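Local structure of GCN5-related N-acetyltransferase (Arthrobacter sp., 2R1I) at the interface of chains A and B. The protein probably transfers an acetyl group from acetyl-coenzyme A to an amine-bearing substrate, as a member of the GNAT family of N-acetyltransferases. Sequence-based numbering; all coordinates share one arbitrary frame. Chains: chain A/B, GCN5-related N-acetyltransferase.

Contact 1: the interface of chains A and B. Residues chain A 86-88, 99, 101; chain B 86-89, 99.
B:Arg88 and A:Arg88 bury the largest areas in this patch, where the ends of two equivalent strands, residues 81-88 of each chain, meet about a two-fold axis. Each arginine leaves its backbone in the crowded position, with CG between the backbone N and the carbonyl carbon (chi1 67° in B:Arg88), then runs extended to NE and crosses to the partner. There the guanidinium lies flat against an isoleucine tip: A:Ile99 CD1 sits over the centre of the B:Arg88 group, 3.4 Å from its CZ. The two side chains cross at about a right angle, so a methyl group meets the cation through its face. In the two-fold-related pair, B:Ile99 CD1 lies 3.5 Å from A:Arg88 CZ. The isoleucine tips approach each other, CD1 to CD1, at 4.1 Å. Direct polar bonds across the patch are absent; one water joins B:Arg88 NE, the B:Pro89 carbonyl and A:Asp101 OD2. This carboxylate, near but not touching, would probably offset part of the repulsion between A:Arg88 NH1 and B:Arg88 NH1, 5.6 Å apart. A second water joins the carbonyl oxygens of A:Phe87 and B:Phe87. Alongside the CD-NE end of B:Arg88, without bonding it, the hydroxyl A:Ser86 OG donates to the syn lone pair of A:Asp101 OD1, 2.7 Å away.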
loop_
_atom_site.group_PDB
_atom_site.type_symbol
_atom_site.label_atom_id
_atom_site.label_comp_id
_atom_site.label_asym_id
_atom_site.label_seq_id
_atom_site.Cartn_x
_atom_site.Cartn_y
_atom_site.Cartn_z
ATOM N N SER A 86 -5.609 -1.109 6.031
ATOM C CA SER A 86 -4.531 -0.248 6.473
ATOM C C SER A 86 -4.685 1.122 5.828
ATOM O O SER A 86 -5.175 1.223 4.718
ATOM C CB SER A 86 -3.179 -0.841 6.107
ATOM O OG SER A 86 -2.972 -0.985 4.727
ATOM N N PHE A 87 -4.249 2.123 6.572
ATOM C CA PHE A 87 -4.324 3.540 6.172
ATOM C C PHE A 87 -2.955 4.151 6.163
ATOM O O PHE A 87 -2.117 3.852 7.029
ATOM C CB PHE A 87 -5.196 4.265 7.182
ATOM C CG PHE A 87 -6.636 3.864 7.137
ATOM C CD1 PHE A 87 -7.086 2.745 7.817
ATOM C CD2 PHE A 87 -7.516 4.574 6.351
ATOM C CE1 PHE A 87 -8.429 2.366 7.704
ATOM C CE2 PHE A 87 -8.822 4.229 6.226
ATOM C CZ PHE A 87 -9.297 3.114 6.920
ATOM N N ARG A 88 -2.731 5.068 5.230
ATOM C CA ARG A 88 -1.454 5.768 5.145
ATOM C C ARG A 88 -1.687 7.126 4.471
ATOM O O ARG A 88 -2.637 7.293 3.689
ATOM C CB ARG A 88 -0.454 4.943 4.352
ATOM C CG ARG A 88 -0.708 4.892 2.860
ATOM C CD ARG A 88 0.117 3.861 2.100
ATOM N NE ARG A 88 -0.027 4.031 0.664
ATOM C CZ ARG A 88 -0.926 3.432 -0.129
ATOM N NH1 ARG A 88 -1.847 2.601 0.351
ATOM N NH2 ARG A 88 -0.894 3.665 -1.428
ATOM N N ILE A 99 -5.710 0.358 2.033
ATOM C CA ILE A 99 -5.569 -0.945 1.389
ATOM C C ILE A 99 -6.460 -1.934 2.117
ATOM O O ILE A 99 -6.471 -1.979 3.373
ATOM C CB ILE A 99 -4.094 -1.460 1.337
ATOM C CG1 ILE A 99 -3.145 -0.471 0.613
ATOM C CG2 ILE A 99 -3.957 -2.848 0.699
ATOM C CD1 ILE A 99 -1.648 -0.745 0.934
ATOM N N ASP A 101 -6.031 -5.067 3.081
ATOM C CA ASP A 101 -4.910 -5.971 3.350
ATOM C C ASP A 101 -5.374 -7.430 3.274
ATOM O O ASP A 101 -4.670 -8.299 2.777
ATOM C CB ASP A 101 -4.350 -5.732 4.777
ATOM C CG ASP A 101 -3.600 -4.426 4.969
ATOM O OD1 ASP A 101 -3.487 -3.597 4.046
ATOM O OD2 ASP A 101 -3.140 -4.210 6.122
ATOM N N SER B 86 6.046 5.410 1.408
ATOM C CA SER B 86 5.104 5.430 2.492
ATOM C C SER B 86 5.285 4.211 3.371
ATOM O O SER B 86 5.699 3.163 2.893
ATOM C CB SER B 86 3.673 5.434 1.969
ATOM O OG SER B 86 3.334 4.336 1.196
ATOM N N PHE B 87 4.959 4.375 4.639
ATOM C CA PHE B 87 5.127 3.270 5.610
ATOM C C PHE B 87 3.788 3.012 6.322
ATOM O O PHE B 87 3.003 3.955 6.586
ATOM C CB PHE B 87 6.144 3.678 6.657
ATOM C CG PHE B 87 7.562 3.772 6.135
ATOM C CD1 PHE B 87 7.997 4.916 5.503
ATOM C CD2 PHE B 87 8.422 2.692 6.234
ATOM C CE1 PHE B 87 9.261 4.976 4.990
ATOM C CE2 PHE B 87 9.700 2.744 5.736
ATOM C CZ PHE B 87 10.122 3.902 5.133
ATOM N N ARG B 88 3.497 1.755 6.622
ATOM C CA ARG B 88 2.268 1.408 7.353
ATOM C C ARG B 88 2.499 0.148 8.145
ATOM O O ARG B 88 3.395 -0.631 7.817
ATOM C CB ARG B 88 1.107 1.155 6.343
ATOM C CG ARG B 88 1.307 -0.094 5.483
ATOM C CD ARG B 88 0.312 -0.125 4.308
ATOM N NE ARG B 88 0.278 -1.460 3.743
ATOM C CZ ARG B 88 1.038 -1.889 2.736
ATOM N NH1 ARG B 88 1.939 -1.106 2.197
ATOM N NH2 ARG B 88 0.946 -3.140 2.314
ATOM N N PRO B 89 1.704 -0.122 9.198
ATOM C CA PRO B 89 1.788 -1.390 9.894
ATOM C C PRO B 89 1.068 -2.498 9.131
ATOM O O PRO B 89 0.324 -2.206 8.201
ATOM C CB PRO B 89 1.103 -1.113 11.253
ATOM C CG PRO B 89 0.715 0.307 11.243
ATOM C CD PRO B 89 0.681 0.730 9.796
ATOM N N ILE B 99 5.903 1.276 0.681
ATOM C CA ILE B 99 5.629 1.357 -0.762
ATOM C C ILE B 99 6.505 2.457 -1.327
ATOM O O ILE B 99 6.623 3.514 -0.693
ATOM C CB ILE B 99 4.141 1.713 -1.039
ATOM C CG1 ILE B 99 3.252 0.620 -0.439
ATOM C CG2 ILE B 99 3.891 1.839 -2.546
ATOM C CD1 ILE B 99 1.750 1.140 -0.326
HETATM O O HOH W 1 -0.633 -3.292 5.869
HETATM O O HOH W 2 0.535 4.530 7.853
#

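Contact 2: the interface of chains A and B. Residues chain A 136-138, 156, 164-167; chain B 138, 164-167.
The B:Tyr167 ring receives the selenomethionine A:Met165 along one side, with the methyl CE in plane at its edge and SE 3.7 Å from CD1. On the A:Tyr167 ring, A:Asn137 CB of the same chain lies over one face towards the rim, while B:Met165 reaches the CD2 margin, its CB 3.8 Å from that atom. The motif is an antiparallel pairing of strands across the two chains, in a protein of the GNAT family: strand 165-171 of each chain pairs with strand 133-139 of the other, and the two 165-171 strands meet at A:Leu166 and B:Leu166. Both tyrosines hold CG anti to the backbone N (chi1 170° in B:Tyr167), which lays the rings of B:Tyr167 and A:Tyr167 alongside A:Met165 and B:Met165 respectively. An alanine in place of B:Tyr167 would probably loosen the packing against A:Met165 and the amide of A:Asn137, whose ND2 lies 3.7 Å from the ring CD2 of B:Tyr167. Backbone bonds carry the pairing. B:Leu166 N donates to A:Val138 O at 2.8 Å, in the carbonyl plane, and A:Val138 N returns a bond to B:Leu166 O at 2.9 Å. B:Tyr167 N instead approaches A:Met165 O from above the carbonyl plane, at 3.0 Å. Alongside, the leucine tips A:Leu166 CD2 and B:Leu166 CD2 touch at 3.9 Å.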
loop_
_atom_site.group_PDB
_atom_site.type_symbol
_atom_site.label_atom_id
_atom_site.label_comp_id
_atom_site.label_asym_id
_atom_site.label_seq_id
_atom_site.Cartn_x
_atom_site.Cartn_y
_atom_site.Cartn_z
ATOM N N ILE A 136 -6.238 -2.838 -3.554
ATOM C CA ILE A 136 -6.034 -4.245 -3.245
ATOM C C ILE A 136 -4.954 -4.772 -4.158
ATOM O O ILE A 136 -4.843 -4.343 -5.313
ATOM C CB ILE A 136 -7.264 -5.110 -3.510
ATOM C CG1 ILE A 136 -8.573 -4.412 -3.224
ATOM C CG2 ILE A 136 -7.251 -6.409 -2.673
ATOM C CD1 ILE A 136 -9.774 -5.270 -3.745
ATOM N N ASN A 137 -4.181 -5.727 -3.650
ATOM C CA ASN A 137 -3.283 -6.489 -4.480
ATOM C C ASN A 137 -3.833 -7.936 -4.537
ATOM O O ASN A 137 -4.136 -8.511 -3.488
ATOM C CB ASN A 137 -1.853 -6.333 -3.961
ATOM C CG ASN A 137 -1.414 -4.836 -3.929
ATOM O OD1 ASN A 137 -1.186 -4.258 -2.848
ATOM N ND2 ASN A 137 -1.329 -4.203 -5.114
ATOM N N VAL A 138 -3.988 -8.454 -5.740
ATOM C CA VAL A 138 -4.674 -9.735 -5.991
ATOM C C VAL A 138 -3.827 -10.638 -6.907
ATOM O O VAL A 138 -3.308 -10.185 -7.930
ATOM C CB VAL A 138 -6.049 -9.520 -6.691
ATOM C CG1 VAL A 138 -6.785 -10.852 -6.916
ATOM C CG2 VAL A 138 -6.925 -8.532 -5.924
ATOM N N ASN A 156 -8.417 -3.023 -12.421
ATOM C CA ASN A 156 -6.946 -3.135 -12.427
ATOM C C ASN A 156 -6.298 -2.320 -13.543
ATOM O O ASN A 156 -5.083 -2.340 -13.721
ATOM C CB ASN A 156 -6.481 -4.597 -12.501
ATOM C CG ASN A 156 -6.926 -5.298 -13.771
ATOM O OD1 ASN A 156 -7.241 -4.662 -14.781
ATOM N ND2 ASN A 156 -6.952 -6.625 -13.721
ATOM N N PRO A 164 -3.295 -4.234 -17.458
ATOM C CA PRO A 164 -3.251 -4.374 -16.004
ATOM C C PRO A 164 -2.119 -3.684 -15.318
ATOM O O PRO A 164 -0.977 -3.688 -15.810
ATOM C CB PRO A 164 -3.106 -5.886 -15.825
ATOM C CG PRO A 164 -3.865 -6.418 -16.951
ATOM C CD PRO A 164 -3.470 -5.561 -18.083
HETATM N N MSE A 165 -2.439 -3.070 -14.184
HETATM C CA MSE A 165 -1.437 -2.560 -13.245
HETATM C C MSE A 165 -0.922 -3.735 -12.444
HETATM O O MSE A 165 -1.693 -4.622 -12.097
HETATM C CB MSE A 165 -2.063 -1.506 -12.345
HETATM C CG MSE A 165 -2.458 -0.298 -13.161
HETATM SE SE MSE A 165 -3.230 1.128 -12.193
HETATM C CE MSE A 165 -4.886 0.500 -12.241
ATOM N N LEU A 166 0.388 -3.753 -12.205
ATOM C CA LEU A 166 1.058 -4.860 -11.613
ATOM C C LEU A 166 1.575 -4.522 -10.214
ATOM O O LEU A 166 1.980 -3.424 -9.928
ATOM C CB LEU A 166 2.259 -5.259 -12.484
ATOM C CG LEU A 166 1.929 -5.623 -13.953
ATOM C CD1 LEU A 166 3.162 -6.083 -14.702
ATOM C CD2 LEU A 166 0.881 -6.691 -13.948
ATOM N N TYR A 167 1.558 -5.520 -9.352
ATOM C CA TYR A 167 2.140 -5.424 -8.032
ATOM C C TYR A 167 3.517 -6.090 -8.042
ATOM O O TYR A 167 3.651 -7.269 -8.393
ATOM C CB TYR A 167 1.195 -6.096 -7.009
ATOM C CG TYR A 167 1.805 -6.326 -5.631
ATOM C CD1 TYR A 167 1.838 -5.295 -4.683
ATOM C CD2 TYR A 167 2.331 -7.547 -5.274
ATOM C CE1 TYR A 167 2.390 -5.500 -3.389
ATOM C CE2 TYR A 167 2.897 -7.758 -4.017
ATOM C CZ TYR A 167 2.902 -6.763 -3.065
ATOM O OH TYR A 167 3.463 -7.006 -1.824
ATOM N N VAL B 138 3.025 -0.831 -10.597
ATOM C CA VAL B 138 3.658 -0.424 -11.844
ATOM C C VAL B 138 2.669 -0.700 -13.015
ATOM O O VAL B 138 2.093 -1.760 -13.107
ATOM C CB VAL B 138 5.005 -1.181 -12.072
ATOM C CG1 VAL B 138 5.673 -0.787 -13.409
ATOM C CG2 VAL B 138 6.027 -0.952 -10.874
ATOM N N PRO B 164 1.399 -12.806 -13.119
ATOM C CA PRO B 164 1.480 -11.554 -12.394
ATOM C C PRO B 164 0.482 -11.324 -11.265
ATOM O O PRO B 164 -0.696 -11.707 -11.361
ATOM C CB PRO B 164 1.238 -10.512 -13.497
ATOM C CG PRO B 164 1.832 -11.119 -14.680
ATOM C CD PRO B 164 1.362 -12.555 -14.567
HETATM N N MSE B 165 0.978 -10.632 -10.254
HETATM C CA MSE B 165 0.154 -10.087 -9.200
HETATM C C MSE B 165 -0.381 -8.772 -9.714
HETATM O O MSE B 165 0.296 -8.032 -10.450
HETATM C CB MSE B 165 0.995 -9.870 -7.966
HETATM C CG MSE B 165 2.072 -10.920 -7.861
HETATM SE SE MSE B 165 2.402 -11.310 -6.074
HETATM C CE MSE B 165 0.547 -11.869 -5.737
ATOM N N LEU B 166 -1.621 -8.491 -9.363
ATOM C CA LEU B 166 -2.288 -7.318 -9.915
ATOM C C LEU B 166 -2.697 -6.289 -8.875
ATOM O O LEU B 166 -3.048 -6.637 -7.752
ATOM C CB LEU B 166 -3.555 -7.775 -10.639
ATOM C CG LEU B 166 -3.375 -8.851 -11.740
ATOM C CD1 LEU B 166 -4.725 -9.227 -12.349
ATOM C CD2 LEU B 166 -2.415 -8.344 -12.792
ATOM N N TYR B 167 -2.631 -5.008 -9.270
ATOM C CA TYR B 167 -3.147 -3.908 -8.480
ATOM C C TYR B 167 -4.563 -3.523 -8.940
ATOM O O TYR B 167 -4.806 -3.309 -10.130
ATOM C CB TYR B 167 -2.189 -2.728 -8.614
ATOM C CG TYR B 167 -2.693 -1.413 -8.057
ATOM C CD1 TYR B 167 -3.384 -0.520 -8.869
ATOM C CD2 TYR B 167 -2.454 -1.059 -6.744
ATOM C CE1 TYR B 167 -3.832 0.718 -8.377
ATOM C CE2 TYR B 167 -2.886 0.165 -6.257
ATOM C CZ TYR B 167 -3.563 1.058 -7.065
ATOM O OH TYR B 167 -4.010 2.271 -6.567
#

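Contact 3: the interface of chains A and B. Residues chain A 40, 57, 60-61, 64, 70, 84, 101; chain B 89-94.
This is a loop-into-groove interface between two copies of the protein, in which residues 89-94 of chain B reach into chain A and fasten the two-fold pair of the deposited assembly, which may be the working dimer. B:Val91 is the plug. Its CG1 meets A:Val84 CG1 tip to tip at 4.0 Å, with A:Leu61, A:Leu64 and A:Val70 around the same methyl, while CG2 faces A:Leu40 CD1. Beside it, B:Pro89 CB rests against A:Leu64 CD2 at 3.6 Å. B:Trp92 turns the edge of its ring to helix 33-47, CH2 lying 3.8 Å from A:Leu40 CB, and one face of the indole is covered near the rim by B:Val91 CG2. The polar clamp comes from A:Arg60, with CG anti to the backbone N (chi1 -173°) and the chain bent at chi2 and chi3. A:Arg60 NE and NH2 grip B:Val91 O side-on at 2.9 and 3.0 Å. That oxygen lies in the guanidinium plane, yet both nitrogens stand above the carbonyl plane. B:Tyr93 O lies over one face of the same cation, towards its rim. Opposite, one water links A:Asp101 OD2 with B:Val91 N, 2.9 Å from that nitrogen, and the water that also binds B:Pro89 O reaches B:Asn90 OD1 as well. The groove is walled by helices 33-47 and 54-64 and floored by strands 70-75, 81-88 and 97-104, and the intruding loop follows directly from strand 81-88 of chain B.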
loop_
_atom_site.group_PDB
_atom_site.type_symbol
_atom_site.label_atom_id
_atom_site.label_comp_id
_atom_site.label_asym_id
_atom_site.label_seq_id
_atom_site.Cartn_x
_atom_site.Cartn_y
_atom_site.Cartn_z
ATOM N N LEU A 40 -7.143 -15.199 12.213
ATOM C CA LEU A 40 -6.073 -15.008 11.222
ATOM C C LEU A 40 -5.224 -16.264 11.093
ATOM O O LEU A 40 -4.843 -16.677 9.986
ATOM C CB LEU A 40 -5.173 -13.858 11.612
ATOM C CG LEU A 40 -5.723 -12.435 11.471
ATOM C CD1 LEU A 40 -4.772 -11.417 12.019
ATOM C CD2 LEU A 40 -6.088 -12.129 9.977
ATOM N N LEU A 57 0.580 -12.930 17.238
ATOM C CA LEU A 57 -0.484 -12.179 16.542
ATOM C C LEU A 57 -1.306 -11.388 17.548
ATOM O O LEU A 57 -1.609 -10.213 17.309
ATOM C CB LEU A 57 -1.404 -13.124 15.715
ATOM C CG LEU A 57 -0.809 -13.724 14.450
ATOM C CD1 LEU A 57 -1.736 -14.771 13.927
ATOM C CD2 LEU A 57 -0.548 -12.665 13.381
ATOM N N ARG A 60 0.631 -8.365 18.784
ATOM C CA ARG A 60 0.650 -7.341 17.762
ATOM C C ARG A 60 -0.704 -6.654 17.649
ATOM O O ARG A 60 -0.814 -5.437 17.561
ATOM C CB ARG A 60 1.055 -7.896 16.411
ATOM C CG ARG A 60 1.240 -6.857 15.368
ATOM C CD ARG A 60 2.466 -7.130 14.554
ATOM N NE ARG A 60 2.386 -8.412 13.898
ATOM C CZ ARG A 60 3.292 -9.404 13.935
ATOM N NH1 ARG A 60 4.448 -9.349 14.596
ATOM N NH2 ARG A 60 3.027 -10.493 13.244
ATOM N N LEU A 61 -1.759 -7.457 17.664
ATOM C CA LEU A 61 -3.097 -6.907 17.524
ATOM C C LEU A 61 -3.548 -6.048 18.724
ATOM O O LEU A 61 -4.316 -5.127 18.539
ATOM C CB LEU A 61 -4.093 -8.027 17.286
ATOM C CG LEU A 61 -4.062 -8.574 15.860
ATOM C CD1 LEU A 61 -4.623 -9.953 15.947
ATOM C CD2 LEU A 61 -4.788 -7.673 14.839
ATOM N N LEU A 64 -2.164 -2.830 17.418
ATOM C CA LEU A 64 -2.826 -2.290 16.240
ATOM C C LEU A 64 -4.281 -1.895 16.483
ATOM O O LEU A 64 -4.728 -0.836 15.993
ATOM C CB LEU A 64 -2.696 -3.296 15.091
ATOM C CG LEU A 64 -1.300 -3.550 14.608
ATOM C CD1 LEU A 64 -1.282 -4.640 13.524
ATOM C CD2 LEU A 64 -0.641 -2.268 14.133
ATOM N N VAL A 70 -4.226 0.335 11.310
ATOM C CA VAL A 70 -4.787 -0.934 10.813
ATOM C C VAL A 70 -6.080 -1.123 11.574
ATOM O O VAL A 70 -6.119 -1.036 12.808
ATOM C CB VAL A 70 -3.885 -2.109 11.090
ATOM C CG1 VAL A 70 -4.568 -3.462 10.770
ATOM C CG2 VAL A 70 -2.597 -1.953 10.259
ATOM N N VAL A 84 -9.272 -6.679 6.980
ATOM C CA VAL A 84 -8.127 -5.920 7.522
ATOM C C VAL A 84 -7.851 -4.783 6.553
ATOM O O VAL A 84 -7.582 -5.046 5.355
ATOM C CB VAL A 84 -6.857 -6.780 7.723
ATOM C CG1 VAL A 84 -5.751 -5.957 8.345
ATOM C CG2 VAL A 84 -7.183 -7.960 8.629
ATOM N N ASP A 101 -6.031 -5.067 3.081
ATOM C CA ASP A 101 -4.910 -5.971 3.350
ATOM C C ASP A 101 -5.374 -7.430 3.274
ATOM O O ASP A 101 -4.670 -8.299 2.777
ATOM C CB ASP A 101 -4.350 -5.732 4.777
ATOM C CG ASP A 101 -3.600 -4.426 4.969
ATOM O OD1 ASP A 101 -3.487 -3.597 4.046
ATOM O OD2 ASP A 101 -3.140 -4.210 6.122
ATOM N N PRO B 89 1.704 -0.122 9.198
ATOM C CA PRO B 89 1.788 -1.390 9.894
ATOM C C PRO B 89 1.068 -2.498 9.131
ATOM O O PRO B 89 0.324 -2.206 8.201
ATOM C CB PRO B 89 1.103 -1.113 11.253
ATOM C CG PRO B 89 0.715 0.307 11.243
ATOM C CD PRO B 89 0.681 0.730 9.796
ATOM N N ASN B 90 1.322 -3.748 9.542
ATOM C CA ASN B 90 0.738 -4.911 8.900
ATOM C C ASN B 90 0.601 -6.009 9.937
ATOM O O ASN B 90 1.479 -6.155 10.772
ATOM C CB ASN B 90 1.639 -5.306 7.708
ATOM C CG ASN B 90 1.050 -6.384 6.842
ATOM O OD1 ASN B 90 0.489 -6.109 5.778
ATOM N ND2 ASN B 90 1.145 -7.593 7.299
ATOM N N VAL B 91 -0.507 -6.754 9.921
ATOM C CA VAL B 91 -0.744 -7.799 10.954
ATOM C C VAL B 91 0.315 -8.907 10.957
ATOM O O VAL B 91 0.532 -9.565 11.969
ATOM C CB VAL B 91 -2.158 -8.399 10.925
ATOM C CG1 VAL B 91 -3.231 -7.318 11.107
ATOM C CG2 VAL B 91 -2.396 -9.243 9.619
ATOM N N TRP B 92 0.995 -9.116 9.814
ATOM C CA TRP B 92 1.900 -10.257 9.624
ATOM C C TRP B 92 3.361 -9.950 9.918
ATOM O O TRP B 92 4.191 -10.853 9.920
ATOM C CB TRP B 92 1.801 -10.865 8.220
ATOM C CG TRP B 92 0.422 -11.261 7.841
ATOM C CD1 TRP B 92 -0.308 -10.658 6.936
ATOM C CD2 TRP B 92 -0.401 -12.306 8.396
ATOM N NE1 TRP B 92 -1.521 -11.237 6.822
ATOM C CE2 TRP B 92 -1.614 -12.267 7.691
ATOM C CE3 TRP B 92 -0.218 -13.292 9.352
ATOM C CZ2 TRP B 92 -2.657 -13.108 7.972
ATOM C CZ3 TRP B 92 -1.252 -14.111 9.620
ATOM C CH2 TRP B 92 -2.445 -14.032 8.904
ATOM N N TYR B 93 3.698 -8.693 10.139
ATOM C CA TYR B 93 5.111 -8.314 10.319
ATOM C C TYR B 93 5.282 -7.487 11.598
ATOM O O TYR B 93 4.406 -6.707 11.964
ATOM C CB TYR B 93 5.622 -7.445 9.156
ATOM C CG TYR B 93 5.606 -8.106 7.802
ATOM C CD1 TYR B 93 6.694 -8.847 7.362
ATOM C CD2 TYR B 93 4.530 -7.969 6.957
ATOM C CE1 TYR B 93 6.697 -9.436 6.091
ATOM C CE2 TYR B 93 4.502 -8.578 5.705
ATOM C CZ TYR B 93 5.587 -9.308 5.277
ATOM O OH TYR B 93 5.588 -9.921 4.039
ATOM N N PRO B 94 6.458 -7.619 12.247
ATOM C CA PRO B 94 6.762 -6.759 13.374
ATOM C C PRO B 94 7.106 -5.325 12.968
ATOM O O PRO B 94 6.862 -4.409 13.738
ATOM C CB PRO B 94 7.963 -7.456 14.049
ATOM C CG PRO B 94 8.557 -8.289 13.037
ATOM C CD PRO B 94 7.511 -8.614 11.988
HETATM O O HOH W 3 -0.633 -3.292 5.869
HETATM O O HOH W 4 -2.216 -6.307 7.629
#

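Contact 1 lies beside both others, its C-alpha centre about 11 Å from that of contact 3 and about 16 Å from that of contact 2, which are themselves about 22 Å apart. Contacts 1 and 3 share A:Asp101 and B:Pro89: strand 81-88 of chain B ends in contact 1 and runs straight on into the loop of contact 3. Contact 2 uses different strands, 133-139 and 165-171. Contacts 1 and 2 straddle the two-fold axis, and contact 3 recurs on its other side with the chains exchanged. Paired strands, reciprocal arginines and loops are consistent with a dimer, although the structure alone does not show that it is the form at work.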